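Local coordinates for uncharacterized protein (Bacteroides fragilis, PDB 3NNG), which is of unknown function but contains an F5/8 type C domain with a bound calcium ion, in a family whose members often bind carbohydrates or membrane surfaces, at residues T104-Y109 and V135-I140; G12-V17 and P123-I128. The protein carries 1 engineered substitution. All coordinates share one frame; numbering follows the deposited sequence.

In the fold
Contacts 1 and 2 lie with their centres about 18 Å apart and both rest on the long, interrupted strand 124-144: contact 2 uses its beginning, contact 1 a later part. Along the chain the segments alternate, 12-17, 104-109, 123-128 and 135-140, so that the N-terminal strand 14-16 and the strand 107-114 are each tied to that one strand. The two contacts also meet directly, because the Tyr109 hydroxyl of contact 1 packs against the backbone of Ala127 and Ile128 in contact 2. In this antiparallel beta fold, consistent with the beta-sandwich of F5/8 type C domains, they join sequence-distant strands through tryptophan side chains.

Contact 1 (T104-Y109 and V135-I140); sequences TEWVTY and VKEFRI
Trp106 reaches Glu137 with the far end of its indole, which comes in obliquely, CH2 3.5 Å from Glu137 CD. The CG methylene of Glu137 is equally near that ring carbon, so both the aliphatic stem and the flat head of the glutamate meet the six-membered ring. Ring and carboxylate planes stand 49° apart, which is neither a stack nor a perpendicular approach. At its neighbouring corner the ring meets Arg139, where Trp106 CZ3 lies 3.9 Å from Arg139 CB; the guanidinium plane is turned 72° from the indole. A large flat residue suits this place because the backbones are well separated, Trp106 CA being 8.9 Å from Glu137 CA. With CG anti to the carbonyl carbon (chi1 -68°), the indole spans the gap.

The gap exists because strand 93-100 lies between the two, pairing antiparallel with 107-114 on one edge and 124-144 on the other. Lys136 with Glu137 forms a classic beta bulge opposite Arg99 of that strand. Glu137 and Arg139 both leave the backbone toward segment 104-109, whereas Phe138 between them starts off away from it. Each suits its place by giving the indole an aliphatic stem while its charged end serves another partner: Arg99 NE holds Glu137 OE1 in a salt bridge, and Arg139 makes a cation-pi contact with Trp63.

Contact 2 (G12-V17 and P123-I128); sequences GNWSAV and PQYAAI
The six-membered ring of Trp14 abuts the backbone of strand 124-128 with its edge: CH2 comes to 3.6 Å from Ala127 CA and also to 3.6 Å from Ala126 O. The peptide link from Ala126 C to Ala127 N lies near the plane of the indole, so the ring rim meets the chain itself. This is the tight part, centred on the buried Trp14, and the small Ala127, though itself exposed to solvent, suits it because a methyl group lets the ring come close to the backbone. Ala127 CB is 3.9 Å from Trp14 CZ2.

Toward Tyr125 the packing thins. This partly exposed residue offers chiefly its CB, 3.9 Å from Trp14 CZ3, while the two side chains run past each other in opposite directions. A Tyr125 chi1 of -57° sets CG beside the backbone N, and the side chain lies by Lys10 and Ser78.

The axes of strands 14-16 and 124-128 come no closer than 11.4 Å and their directions differ by 114°, a separation that an indole is long enough to cover. Strand 14-16 pairs with 148-159, whose Tyr157 meets the Trp14 ring, and 124-144 pairs with 71-79, whose Thr75 touches Trp14; those two partner strands pair with each other.

Contact 1 (T104-Y109 and V135-I140)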
ATOM      1  N   THR A 104     -15.666   7.977 -11.686  1.00 25.13           N
ATOM      2  CA  THR A 104     -15.300   9.105 -10.836  1.00 27.87           C
ATOM      3  C   THR A 104     -15.650   8.790  -9.392  1.00 26.12           C
ATOM      4  O   THR A 104     -15.249   9.497  -8.462  1.00 28.46           O
ATOM      5  CB  THR A 104     -16.050  10.382 -11.245  1.00 23.74           C
ATOM      6  OG1 THR A 104     -17.445  10.082 -11.327  1.00 22.82           O
ATOM      7  CG2 THR A 104     -15.557  10.911 -12.602  1.00 24.38           C
ATOM      8  N   GLU A 105     -16.427   7.735  -9.203  1.00 24.55           N
ATOM      9  CA  GLU A 105     -16.774   7.306  -7.863  1.00 26.64           C
ATOM     10  C   GLU A 105     -15.831   6.187  -7.422  1.00 25.33           C
ATOM     11  O   GLU A 105     -15.411   5.362  -8.235  1.00 22.66           O
ATOM     12  CB  GLU A 105     -18.229   6.835  -7.830  1.00 38.75           C
ATOM     13  CG  GLU A 105     -19.228   7.913  -8.212  1.00 46.12           C
ATOM     14  CD  GLU A 105     -19.363   9.002  -7.153  1.00 55.96           C
ATOM     15  OE1 GLU A 105     -19.429   8.671  -5.943  1.00 54.95           O
ATOM     16  OE2 GLU A 105     -19.417  10.191  -7.534  1.00 60.88           O
ATOM     17  N   TRP A 106     -15.498   6.172  -6.137  1.00 18.29           N
ATOM     18  CA  TRP A 106     -14.615   5.165  -5.581  1.00 22.59           C
ATOM     19  C   TRP A 106     -15.432   4.031  -4.991  1.00 27.88           C
ATOM     20  O   TRP A 106     -16.565   4.232  -4.554  1.00 25.70           O
ATOM     21  CB  TRP A 106     -13.749   5.766  -4.478  1.00 24.71           C
ATOM     22  CG  TRP A 106     -12.730   6.762  -4.946  1.00 22.60           C
ATOM     23  CD1 TRP A 106     -12.968   8.014  -5.441  1.00 21.68           C
ATOM     24  CD2 TRP A 106     -11.303   6.603  -4.924  1.00 19.91           C
ATOM     25  NE1 TRP A 106     -11.773   8.636  -5.748  1.00 16.32           N
ATOM     26  CE2 TRP A 106     -10.738   7.794  -5.429  1.00 18.84           C
ATOM     27  CE3 TRP A 106     -10.447   5.570  -4.523  1.00 21.03           C
ATOM     28  CZ2 TRP A 106      -9.358   7.980  -5.547  1.00 15.71           C
ATOM     29  CZ3 TRP A 106      -9.074   5.760  -4.641  1.00 21.06           C
ATOM     30  CH2 TRP A 106      -8.546   6.956  -5.153  1.00 15.26           C
ATOM     31  N   VAL A 107     -14.840   2.842  -4.970  1.00 24.62           N
ATOM     32  CA  VAL A 107     -15.454   1.693  -4.338  1.00 25.31           C
ATOM     33  C   VAL A 107     -14.581   1.240  -3.168  1.00 27.32           C
ATOM     34  O   VAL A 107     -13.352   1.134  -3.290  1.00 24.92           O
ATOM     35  CB  VAL A 107     -15.649   0.565  -5.353  1.00 42.75           C
ATOM     36  CG1 VAL A 107     -16.546   1.042  -6.500  1.00 44.91           C
ATOM     37  CG2 VAL A 107     -14.330   0.147  -5.912  1.00 51.51           C
ATOM     38  N   THR A 108     -15.210   1.011  -2.020  1.00 15.34           N
ATOM     39  CA  THR A 108     -14.482   0.563  -0.833  1.00 21.45           C
ATOM     40  C   THR A 108     -14.525  -0.957  -0.743  1.00 22.64           C
ATOM     41  O   THR A 108     -15.574  -1.565  -0.929  1.00 23.12           O
ATOM     42  CB  THR A 108     -15.087   1.139   0.465  1.00 29.53           C
ATOM     43  OG1 THR A 108     -15.473   2.499   0.257  1.00 31.92           O
ATOM     44  CG2 THR A 108     -14.080   1.073   1.609  1.00 34.34           C
ATOM     45  N   TYR A 109     -13.384  -1.571  -0.472  1.00 23.84           N
ATOM     46  CA  TYR A 109     -13.345  -3.006  -0.229  1.00 23.59           C
ATOM     47  C   TYR A 109     -13.825  -3.203   1.210  1.00 24.38           C
ATOM     48  O   TYR A 109     -13.271  -2.613   2.130  1.00 21.86           O
ATOM     49  CB  TYR A 109     -11.924  -3.534  -0.426  1.00 22.42           C
ATOM     50  CG  TYR A 109     -11.813  -5.034  -0.397  1.00 22.30           C
ATOM     51  CD1 TYR A 109     -12.391  -5.818  -1.392  1.00 25.51           C
ATOM     52  CD2 TYR A 109     -11.122  -5.672   0.616  1.00 24.44           C
ATOM     53  CE1 TYR A 109     -12.276  -7.202  -1.364  1.00 27.20           C
ATOM     54  CE2 TYR A 109     -11.008  -7.042   0.655  1.00 29.45           C
ATOM     55  CZ  TYR A 109     -11.584  -7.807  -0.328  1.00 31.82           C
ATOM     56  OH  TYR A 109     -11.451  -9.178  -0.269  1.00 32.29           O
ATOM     57  N   VAL A 135      -8.949  -1.675 -12.246  1.00 15.08           N
ATOM     58  CA  VAL A 135      -8.551  -0.723 -11.213  1.00 11.39           C
ATOM     59  C   VAL A 135      -7.579   0.293 -11.807  1.00 14.63           C
ATOM     60  O   VAL A 135      -6.512  -0.081 -12.301  1.00 17.46           O
ATOM     61  CB  VAL A 135      -7.930  -1.417  -9.992  1.00 12.63           C
ATOM     62  CG1 VAL A 135      -7.278  -0.394  -9.088  1.00 16.10           C
ATOM     63  CG2 VAL A 135      -9.009  -2.214  -9.216  1.00 10.04           C
ATOM     64  N   LYS A 136      -7.956   1.569 -11.790  1.00 14.65           N
ATOM     65  CA  LYS A 136      -7.080   2.634 -12.316  1.00 13.12           C
ATOM     66  C   LYS A 136      -6.367   3.375 -11.189  1.00 15.52           C
ATOM     67  O   LYS A 136      -5.249   3.855 -11.361  1.00 19.21           O
ATOM     68  CB  LYS A 136      -7.873   3.625 -13.183  1.00 21.31           C
ATOM     69  CG  LYS A 136      -7.037   4.718 -13.884  1.00 20.71           C
ATOM     70  CD  LYS A 136      -5.924   4.098 -14.705  1.00 27.04           C
ATOM     71  CE  LYS A 136      -5.392   5.039 -15.775  1.00 38.52           C
ATOM     72  NZ  LYS A 136      -4.557   6.161 -15.284  1.00 36.71           N
ATOM     73  N   GLU A 137      -7.015   3.446 -10.030  1.00 12.81           N
ATOM     74  CA  GLU A 137      -6.443   4.097  -8.852  1.00 21.41           C
ATOM     75  C   GLU A 137      -6.658   3.235  -7.586  1.00 20.67           C
ATOM     76  O   GLU A 137      -7.722   2.643  -7.402  1.00 19.77           O
ATOM     77  CB  GLU A 137      -7.078   5.487  -8.682  1.00 18.21           C
ATOM     78  CG  GLU A 137      -6.301   6.448  -7.815  1.00 21.44           C
ATOM     79  CD  GLU A 137      -6.748   7.898  -8.009  1.00 26.55           C
ATOM     80  OE1 GLU A 137      -7.722   8.117  -8.776  1.00 20.43           O
ATOM     81  OE2 GLU A 137      -6.127   8.803  -7.391  1.00 18.15           O
ATOM     82  N   PHE A 138      -5.650   3.174  -6.720  1.00 15.55           N
ATOM     83  CA  PHE A 138      -5.685   2.338  -5.520  1.00 13.04           C
ATOM     84  C   PHE A 138      -5.265   3.187  -4.336  1.00 17.28           C
ATOM     85  O   PHE A 138      -4.248   3.875  -4.402  1.00 14.59           O
ATOM     86  CB  PHE A 138      -4.718   1.160  -5.697  1.00  4.98           C
ATOM     87  CG  PHE A 138      -4.463   0.340  -4.443  1.00 16.44           C
ATOM     88  CD1 PHE A 138      -3.555   0.763  -3.490  1.00  7.15           C
ATOM     89  CD2 PHE A 138      -5.066  -0.903  -4.272  1.00 10.95           C
ATOM     90  CE1 PHE A 138      -3.288   0.001  -2.360  1.00 14.76           C
ATOM     91  CE2 PHE A 138      -4.816  -1.673  -3.148  1.00 16.79           C
ATOM     92  CZ  PHE A 138      -3.912  -1.226  -2.185  1.00 10.78           C
ATOM     93  N   ARG A 139      -6.055   3.156  -3.262  1.00 17.27           N
ATOM     94  CA  ARG A 139      -5.683   3.832  -2.017  1.00 12.89           C
ATOM     95  C   ARG A 139      -5.718   2.874  -0.838  1.00 15.95           C
ATOM     96  O   ARG A 139      -6.657   2.084  -0.698  1.00 16.65           O
ATOM     97  CB  ARG A 139      -6.594   5.031  -1.717  1.00 14.48           C
ATOM     98  CG  ARG A 139      -6.116   5.867  -0.498  1.00 14.39           C
ATOM     99  CD  ARG A 139      -6.767   7.267  -0.448  1.00 13.12           C
ATOM    100  NE  ARG A 139      -6.528   8.031  -1.673  1.00 15.13           N
ATOM    101  CZ  ARG A 139      -6.681   9.355  -1.775  1.00 22.06           C
ATOM    102  NH1 ARG A 139      -7.062  10.073  -0.726  1.00 13.27           N
ATOM    103  NH2 ARG A 139      -6.455   9.968  -2.930  1.00 16.72           N
ATOM    104  N   ILE A 140      -4.704   2.955   0.018  1.00 16.75           N
ATOM    105  CA  ILE A 140      -4.742   2.234   1.276  1.00 12.98           C
ATOM    106  C   ILE A 140      -4.811   3.188   2.472  1.00 15.91           C
ATOM    107  O   ILE A 140      -3.873   3.939   2.736  1.00 23.52           O
ATOM    108  CB  ILE A 140      -3.571   1.215   1.396  1.00 18.48           C
ATOM    109  CG1 ILE A 140      -3.628   0.465   2.727  1.00 14.94           C
ATOM    110  CG2 ILE A 140      -2.222   1.893   1.194  1.00  9.79           C
ATOM    111  CD1 ILE A 140      -2.686  -0.750   2.788  1.00  8.80           C
TER

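Contact 2 (G12-V17 and P123-I128)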
ATOM      1  N   GLY A  12       0.292 -18.754  -5.647  1.00 44.18           N
ATOM      2  CA  GLY A  12       1.145 -19.154  -6.757  1.00 47.15           C
ATOM      3  C   GLY A  12       0.981 -18.360  -8.039  1.00 52.51           C
ATOM      4  O   GLY A  12       1.967 -18.007  -8.693  1.00 62.82           O
ATOM      5  N   ASN A  13      -0.267 -18.067  -8.382  1.00 40.63           N
ATOM      6  CA  ASN A  13      -0.592 -17.440  -9.653  1.00 38.68           C
ATOM      7  C   ASN A  13      -0.655 -15.902  -9.670  1.00 37.70           C
ATOM      8  O   ASN A  13      -1.135 -15.314 -10.652  1.00 41.85           O
ATOM      9  CB  ASN A  13      -1.904 -18.028 -10.179  1.00 46.72           C
ATOM     10  CG  ASN A  13      -3.083 -17.757  -9.268  1.00 54.21           C
ATOM     11  OD1 ASN A  13      -2.939 -17.653  -8.050  1.00 54.20           O
ATOM     12  ND2 ASN A  13      -4.276 -17.654  -9.859  1.00 64.96           N
ATOM     13  N   TRP A  14      -0.174 -15.264  -8.595  1.00 27.57           N
ATOM     14  CA  TRP A  14      -0.110 -13.805  -8.504  1.00 26.81           C
ATOM     15  C   TRP A  14       1.118 -13.236  -9.226  1.00 31.70           C
ATOM     16  O   TRP A  14       2.238 -13.711  -9.030  1.00 30.90           O
ATOM     17  CB  TRP A  14      -0.050 -13.370  -7.034  1.00 28.56           C
ATOM     18  CG  TRP A  14      -1.362 -13.434  -6.302  1.00 25.26           C
ATOM     19  CD1 TRP A  14      -2.437 -14.219  -6.609  1.00 32.98           C
ATOM     20  CD2 TRP A  14      -1.723 -12.707  -5.115  1.00 22.02           C
ATOM     21  NE1 TRP A  14      -3.446 -14.017  -5.699  1.00 26.98           N
ATOM     22  CE2 TRP A  14      -3.034 -13.100  -4.774  1.00 25.87           C
ATOM     23  CE3 TRP A  14      -1.067 -11.766  -4.319  1.00 14.02           C
ATOM     24  CZ2 TRP A  14      -3.697 -12.571  -3.664  1.00 26.09           C
ATOM     25  CZ3 TRP A  14      -1.727 -11.247  -3.232  1.00 19.36           C
ATOM     26  CH2 TRP A  14      -3.026 -11.650  -2.909  1.00 30.44           C
ATOM     27  N   SER A  15       0.911 -12.196 -10.025  1.00 26.68           N
ATOM     28  CA  SER A  15       2.019 -11.517 -10.687  1.00 31.44           C
ATOM     29  C   SER A  15       2.096 -10.055 -10.244  1.00 26.37           C
ATOM     30  O   SER A  15       1.135  -9.312 -10.414  1.00 22.20           O
ATOM     31  CB  SER A  15       1.842 -11.581 -12.200  1.00 37.41           C
ATOM     32  OG  SER A  15       3.059 -11.316 -12.860  1.00 47.24           O
ATOM     33  N   ALA A  16       3.229  -9.644  -9.678  1.00 24.08           N
ATOM     34  CA  ALA A  16       3.424  -8.245  -9.285  1.00 24.33           C
ATOM     35  C   ALA A  16       3.291  -7.315 -10.496  1.00 28.27           C
ATOM     36  O   ALA A  16       3.855  -7.578 -11.553  1.00 24.53           O
ATOM     37  CB  ALA A  16       4.779  -8.058  -8.637  1.00 16.62           C
ATOM     38  N   VAL A  17       2.549  -6.227 -10.333  1.00 24.46           N
ATOM     39  CA  VAL A  17       2.361  -5.260 -11.411  1.00 19.42           C
ATOM     40  C   VAL A  17       3.554  -4.295 -11.468  1.00 25.01           C
ATOM     41  O   VAL A  17       3.936  -3.722 -10.446  1.00 18.75           O
ATOM     42  CB  VAL A  17       1.046  -4.466 -11.198  1.00 14.87           C
ATOM     43  CG1 VAL A  17       0.901  -3.327 -12.209  1.00 17.76           C
ATOM     44  CG2 VAL A  17      -0.163  -5.395 -11.232  1.00 14.50           C
ATOM     45  N   PRO A 123       7.262  -9.805   2.688  1.00 23.76           N
ATOM     46  CA  PRO A 123       5.949  -9.156   2.614  1.00 17.59           C
ATOM     47  C   PRO A 123       4.847 -10.065   3.136  1.00 18.28           C
ATOM     48  O   PRO A 123       5.041 -11.266   3.234  1.00 19.99           O
ATOM     49  CB  PRO A 123       5.742  -8.903   1.117  1.00 21.98           C
ATOM     50  CG  PRO A 123       6.855  -9.610   0.406  1.00 23.81           C
ATOM     51  CD  PRO A 123       7.669 -10.383   1.397  1.00 18.23           C
ATOM     52  N   GLN A 124       3.713  -9.472   3.492  1.00 19.58           N
ATOM     53  CA  GLN A 124       2.504 -10.220   3.768  1.00 18.97           C
ATOM     54  C   GLN A 124       1.507  -9.851   2.686  1.00 16.20           C
ATOM     55  O   GLN A 124       1.492  -8.720   2.207  1.00 19.15           O
ATOM     56  CB  GLN A 124       1.947  -9.898   5.158  1.00 19.59           C
ATOM     57  CG  GLN A 124       2.860 -10.340   6.285  1.00 20.35           C
ATOM     58  CD  GLN A 124       2.351  -9.924   7.634  1.00 23.42           C
ATOM     59  OE1 GLN A 124       1.175 -10.109   7.957  1.00 22.70           O
ATOM     60  NE2 GLN A 124       3.234  -9.350   8.440  1.00 27.12           N
ATOM     61  N   TYR A 125       0.675 -10.816   2.312  1.00 14.79           N
ATOM     62  CA  TYR A 125      -0.179 -10.695   1.155  1.00 20.89           C
ATOM     63  C   TYR A 125      -1.635 -10.598   1.577  1.00 27.32           C
ATOM     64  O   TYR A 125      -2.096 -11.340   2.443  1.00 22.79           O
ATOM     65  CB  TYR A 125       0.052 -11.887   0.229  1.00 15.47           C
ATOM     66  CG  TYR A 125       1.494 -12.024  -0.203  1.00 18.23           C
ATOM     67  CD1 TYR A 125       1.943 -11.450  -1.390  1.00 17.06           C
ATOM     68  CD2 TYR A 125       2.408 -12.717   0.576  1.00 25.86           C
ATOM     69  CE1 TYR A 125       3.255 -11.567  -1.778  1.00 22.91           C
ATOM     70  CE2 TYR A 125       3.726 -12.838   0.192  1.00 20.94           C
ATOM     71  CZ  TYR A 125       4.142 -12.262  -0.982  1.00 25.30           C
ATOM     72  OH  TYR A 125       5.454 -12.378  -1.372  1.00 37.68           O
ATOM     73  N   ALA A 126      -2.358  -9.660   0.985  1.00 19.79           N
ATOM     74  CA  ALA A 126      -3.767  -9.524   1.301  1.00 24.03           C
ATOM     75  C   ALA A 126      -4.559  -9.714   0.017  1.00 21.36           C
ATOM     76  O   ALA A 126      -4.421  -8.937  -0.925  1.00 20.87           O
ATOM     77  CB  ALA A 126      -4.053  -8.173   1.926  1.00 22.37           C
ATOM     78  N   ALA A 127      -5.367 -10.768  -0.014  1.00 17.92           N
ATOM     79  CA  ALA A 127      -6.152 -11.116  -1.190  1.00 23.77           C
ATOM     80  C   ALA A 127      -7.321 -10.156  -1.409  1.00 29.76           C
ATOM     81  O   ALA A 127      -7.960  -9.701  -0.459  1.00 26.32           O
ATOM     82  CB  ALA A 127      -6.658 -12.561  -1.070  1.00 20.77           C
ATOM     83  N   ILE A 128      -7.583  -9.842  -2.675  1.00 33.94           N
ATOM     84  CA  ILE A 128      -8.776  -9.097  -3.059  1.00 25.00           C
ATOM     85  C   ILE A 128      -9.691 -10.055  -3.815  1.00 24.24           C
ATOM     86  O   ILE A 128      -9.347 -10.548  -4.903  1.00 22.70           O
ATOM     87  CB  ILE A 128      -8.437  -7.901  -3.959  1.00 27.21           C
ATOM     88  CG1 ILE A 128      -7.485  -6.941  -3.252  1.00 22.76           C
ATOM     89  CG2 ILE A 128      -9.714  -7.162  -4.376  1.00 26.33           C
ATOM     90  CD1 ILE A 128      -8.143  -6.130  -2.190  1.00 31.74           C
TER